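Local coordinates for oxidoreductase, NAD-binding/iron-sulfur cluster-binding protein (Nitratireductor pacificus pht-3B, PDB 6ZXU) that is a cobalamin- and iron-sulfur-dependent reductive dehalogenase that catabolically removes halogen from organohalide substrates, at residues L302-E307 against A716-L720. Sequence-based numbering, arbitrary orientation.
Sequences LVVRQE and ARARL
An extended run, L302-V304, turns at its end into a short 3-10 segment, R305-E307, closed by a backbone hydrogen bond from E307 N to V304 O (2.9 Å); facing it is a helical turn, A716-L720, with L720 N hydrogen-bonded to A716 O (2.9 Å). CA atoms lie 8.2 Å apart for L302 and R717, 9.0 Å for V304 and L720, too far for main chain to meet main chain. Alternation along the extended run sends L302 and V304 toward the helix, while V303 touches cobalamin. L302 (tp) sets CD2 3.9 Å from A716 CB and 4.2 Å from L720 CD1; V304 CG2 meets that same L720 CD1 at 3.8 Å. Beside this apolar patch, E307 (mt) and R719 (chi1-chi3 ttp) form a two-pronged salt bridge, nearly linear at R719 NH1 to E307 OE1 (2.9 Å, 170°) and longer at R719 NH2 to E307 OE2 (3.3 Å, 145°). R719 NE salt-bridges E711, so its guanidinium serves two carboxylates. R717 NH2 passes 3.8 Å from L302 N to a salt bridge with E566 OE1, which also accepts a hydrogen bond from L302 N. Backbone hydrogen bonds tie L302 to E566 in strand 565-567 and V304 to G564; M561 of strand 560-562 touches L302 and A716, joining C-terminal helix 713-721 to the cofactor-lining loop at the surface.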
ATOM      1  N   LEU A 302       4.492  26.518  -6.319  1.00 16.92           N
ATOM      2  CA  LEU A 302       5.014  26.902  -7.636  1.00 20.04           C
ATOM      3  C   LEU A 302       5.695  25.782  -8.415  1.00 19.12           C
ATOM      4  O   LEU A 302       6.513  25.060  -7.882  1.00 17.61           O
ATOM      5  CB  LEU A 302       5.994  28.039  -7.453  1.00 21.35           C
ATOM      6  CG  LEU A 302       6.520  28.774  -8.669  1.00 23.02           C
ATOM      7  CD1 LEU A 302       5.403  29.388  -9.499  1.00 22.83           C
ATOM      8  CD2 LEU A 302       7.470  29.840  -8.129  1.00 23.61           C
ATOM      9  N   VAL A 303       5.281  25.570  -9.655  1.00 20.14           N
ATOM     10  CA  VAL A 303       5.916  24.616 -10.581  1.00 19.05           C
ATOM     11  C   VAL A 303       6.311  25.433 -11.843  1.00 19.63           C
ATOM     12  O   VAL A 303       5.454  26.049 -12.517  1.00 19.48           O
ATOM     13  CB  VAL A 303       4.956  23.473 -10.961  1.00 19.09           C
ATOM     14  CG1 VAL A 303       5.585  22.505 -11.960  1.00 21.04           C
ATOM     15  CG2 VAL A 303       4.514  22.739  -9.706  1.00 20.39           C
ATOM     16  N   VAL A 304       7.592  25.478 -12.117  1.00 16.81           N
ATOM     17  CA  VAL A 304       8.107  26.227 -13.311  1.00 16.17           C
ATOM     18  C   VAL A 304       8.648  25.178 -14.273  1.00 16.52           C
ATOM     19  O   VAL A 304       9.822  24.832 -14.231  1.00 15.71           O
ATOM     20  CB  VAL A 304       9.204  27.214 -12.876  1.00 17.49           C
ATOM     21  CG1 VAL A 304       9.617  28.090 -14.084  1.00 21.27           C
ATOM     22  CG2 VAL A 304       8.721  28.080 -11.705  1.00 18.54           C
ATOM     23  N   ARG A 305       7.779  24.695 -15.163  1.00 15.81           N
ATOM     24  CA  ARG A 305       8.124  23.566 -15.997  1.00 17.01           C
ATOM     25  C   ARG A 305       9.336  23.818 -16.876  1.00 19.37           C
ATOM     26  O   ARG A 305      10.178  22.909 -17.074  1.00 17.00           O
ATOM     27  CB  ARG A 305       6.976  23.195 -16.883  1.00 18.71           C
ATOM     28  CG  ARG A 305       5.811  22.598 -16.142  1.00 21.96           C
ATOM     29  CD  ARG A 305       4.603  22.579 -17.044  1.00 22.53           C
ATOM     30  NE  ARG A 305       3.609  21.736 -16.473  1.00 24.23           N
ATOM     31  CZ  ARG A 305       2.884  22.071 -15.416  1.00 27.60           C
ATOM     32  NH1 ARG A 305       3.054  23.230 -14.773  1.00 25.86           N
ATOM     33  NH2 ARG A 305       2.031  21.187 -14.965  1.00 27.52           N
ATOM     34  N   GLN A 306       9.501  25.049 -17.382  1.00 17.07           N
ATOM     35  CA  GLN A 306      10.662  25.315 -18.234  1.00 19.11           C
ATOM     36  C   GLN A 306      11.969  25.275 -17.479  1.00 19.36           C
ATOM     37  O   GLN A 306      13.010  25.185 -18.101  1.00 21.72           O
ATOM     38  CB  GLN A 306      10.528  26.648 -18.957  1.00 21.72           C
ATOM     39  CG  GLN A 306       9.492  26.596 -20.015  1.00 22.12           C
ATOM     40  CD  GLN A 306       9.422  27.936 -20.775  1.00 26.37           C
ATOM     41  OE1 GLN A 306       8.741  28.841 -20.356  1.00 26.95           O
ATOM     42  NE2 GLN A 306      10.215  28.064 -21.754  1.00 26.54           N
ATOM     43  N   GLU A 307      11.944  25.280 -16.144  1.00 16.70           N
ATOM     44  CA  GLU A 307      13.170  25.243 -15.375  1.00 17.97           C
ATOM     45  C   GLU A 307      13.435  23.867 -14.695  1.00 17.85           C
ATOM     46  O   GLU A 307      14.371  23.739 -13.930  1.00 18.94           O
ATOM     47  CB  GLU A 307      13.143  26.324 -14.338  1.00 17.81           C
ATOM     48  CG  GLU A 307      13.114  27.720 -14.961  1.00 24.28           C
ATOM     49  CD  GLU A 307      13.046  28.903 -13.931  1.00 31.44           C
ATOM     50  OE1 GLU A 307      12.607  30.079 -14.285  1.00 26.61           O
ATOM     51  OE2 GLU A 307      13.397  28.666 -12.724  1.00 30.56           O
ATOM     52  N   ALA A 716      11.350  33.897  -6.544  1.00 20.90           N
ATOM     53  CA  ALA A 716      11.042  33.280  -7.824  1.00 19.42           C
ATOM     54  C   ALA A 716       9.830  33.887  -8.420  1.00 20.70           C
ATOM     55  O   ALA A 716       9.797  34.154  -9.608  1.00 20.85           O
ATOM     56  CB  ALA A 716      10.869  31.775  -7.695  1.00 19.28           C
ATOM     57  N   ARG A 717       8.778  34.086  -7.631  1.00 19.11           N
ATOM     58  CA  ARG A 717       7.542  34.678  -8.173  1.00 20.00           C
ATOM     59  C   ARG A 717       7.817  36.075  -8.703  1.00 19.22           C
ATOM     60  O   ARG A 717       7.279  36.437  -9.724  1.00 22.13           O
ATOM     61  CB  ARG A 717       6.431  34.725  -7.104  1.00 22.38           C
ATOM     62  CG  ARG A 717       5.846  33.353  -6.797  1.00 23.88           C
ATOM     63  CD  ARG A 717       4.711  33.391  -5.798  1.00 33.47           C
ATOM     64  NE  ARG A 717       4.189  32.005  -5.675  1.00 38.35           N
ATOM     65  CZ  ARG A 717       4.456  31.161  -4.648  1.00 48.70           C
ATOM     66  NH1 ARG A 717       5.181  31.587  -3.573  1.00 44.46           N
ATOM     67  NH2 ARG A 717       3.945  29.898  -4.669  1.00 44.15           N
ATOM     68  N   ALA A 718       8.615  36.862  -7.989  1.00 17.23           N
ATOM     69  CA  ALA A 718       9.003  38.176  -8.429  1.00 18.82           C
ATOM     70  C   ALA A 718       9.757  38.108  -9.757  1.00 21.77           C
ATOM     71  O   ALA A 718       9.465  38.820 -10.698  1.00 24.47           O
ATOM     72  CB  ALA A 718       9.858  38.843  -7.375  1.00 19.39           C
ATOM     73  N   ARG A 719      10.704  37.191  -9.873  1.00 21.85           N
ATOM     74  CA  ARG A 719      11.480  37.022 -11.102  1.00 19.10           C
ATOM     75  C   ARG A 719      10.632  36.595 -12.269  1.00 21.14           C
ATOM     76  O   ARG A 719      10.726  37.164 -13.362  1.00 24.43           O
ATOM     77  CB  ARG A 719      12.573  36.004 -10.854  1.00 21.09           C
ATOM     78  CG  ARG A 719      13.403  35.655 -12.065  1.00 23.44           C
ATOM     79  CD  ARG A 719      14.624  34.795 -11.698  1.00 22.00           C
ATOM     80  NE  ARG A 719      14.193  33.535 -11.061  1.00 19.51           N
ATOM     81  CZ  ARG A 719      13.669  32.515 -11.702  1.00 22.44           C
ATOM     82  NH1 ARG A 719      13.482  32.520 -13.027  1.00 20.36           N
ATOM     83  NH2 ARG A 719      13.313  31.460 -11.026  1.00 22.43           N
ATOM     84  N   LEU A 720       9.770  35.621 -12.087  1.00 17.80           N
ATOM     85  CA  LEU A 720       8.949  35.226 -13.155  1.00 23.99           C
ATOM     86  C   LEU A 720       8.024  36.346 -13.648  1.00 25.16           C
ATOM     87  O   LEU A 720       7.709  36.403 -14.844  1.00 27.56           O
ATOM     88  CB  LEU A 720       8.118  34.029 -12.789  1.00 27.19           C
ATOM     89  CG  LEU A 720       9.018  32.815 -12.457  1.00 28.86           C
ATOM     90  CD1 LEU A 720       8.135  31.819 -11.786  1.00 30.19           C
ATOM     91  CD2 LEU A 720       9.671  32.199 -13.657  1.00 30.41           C
TER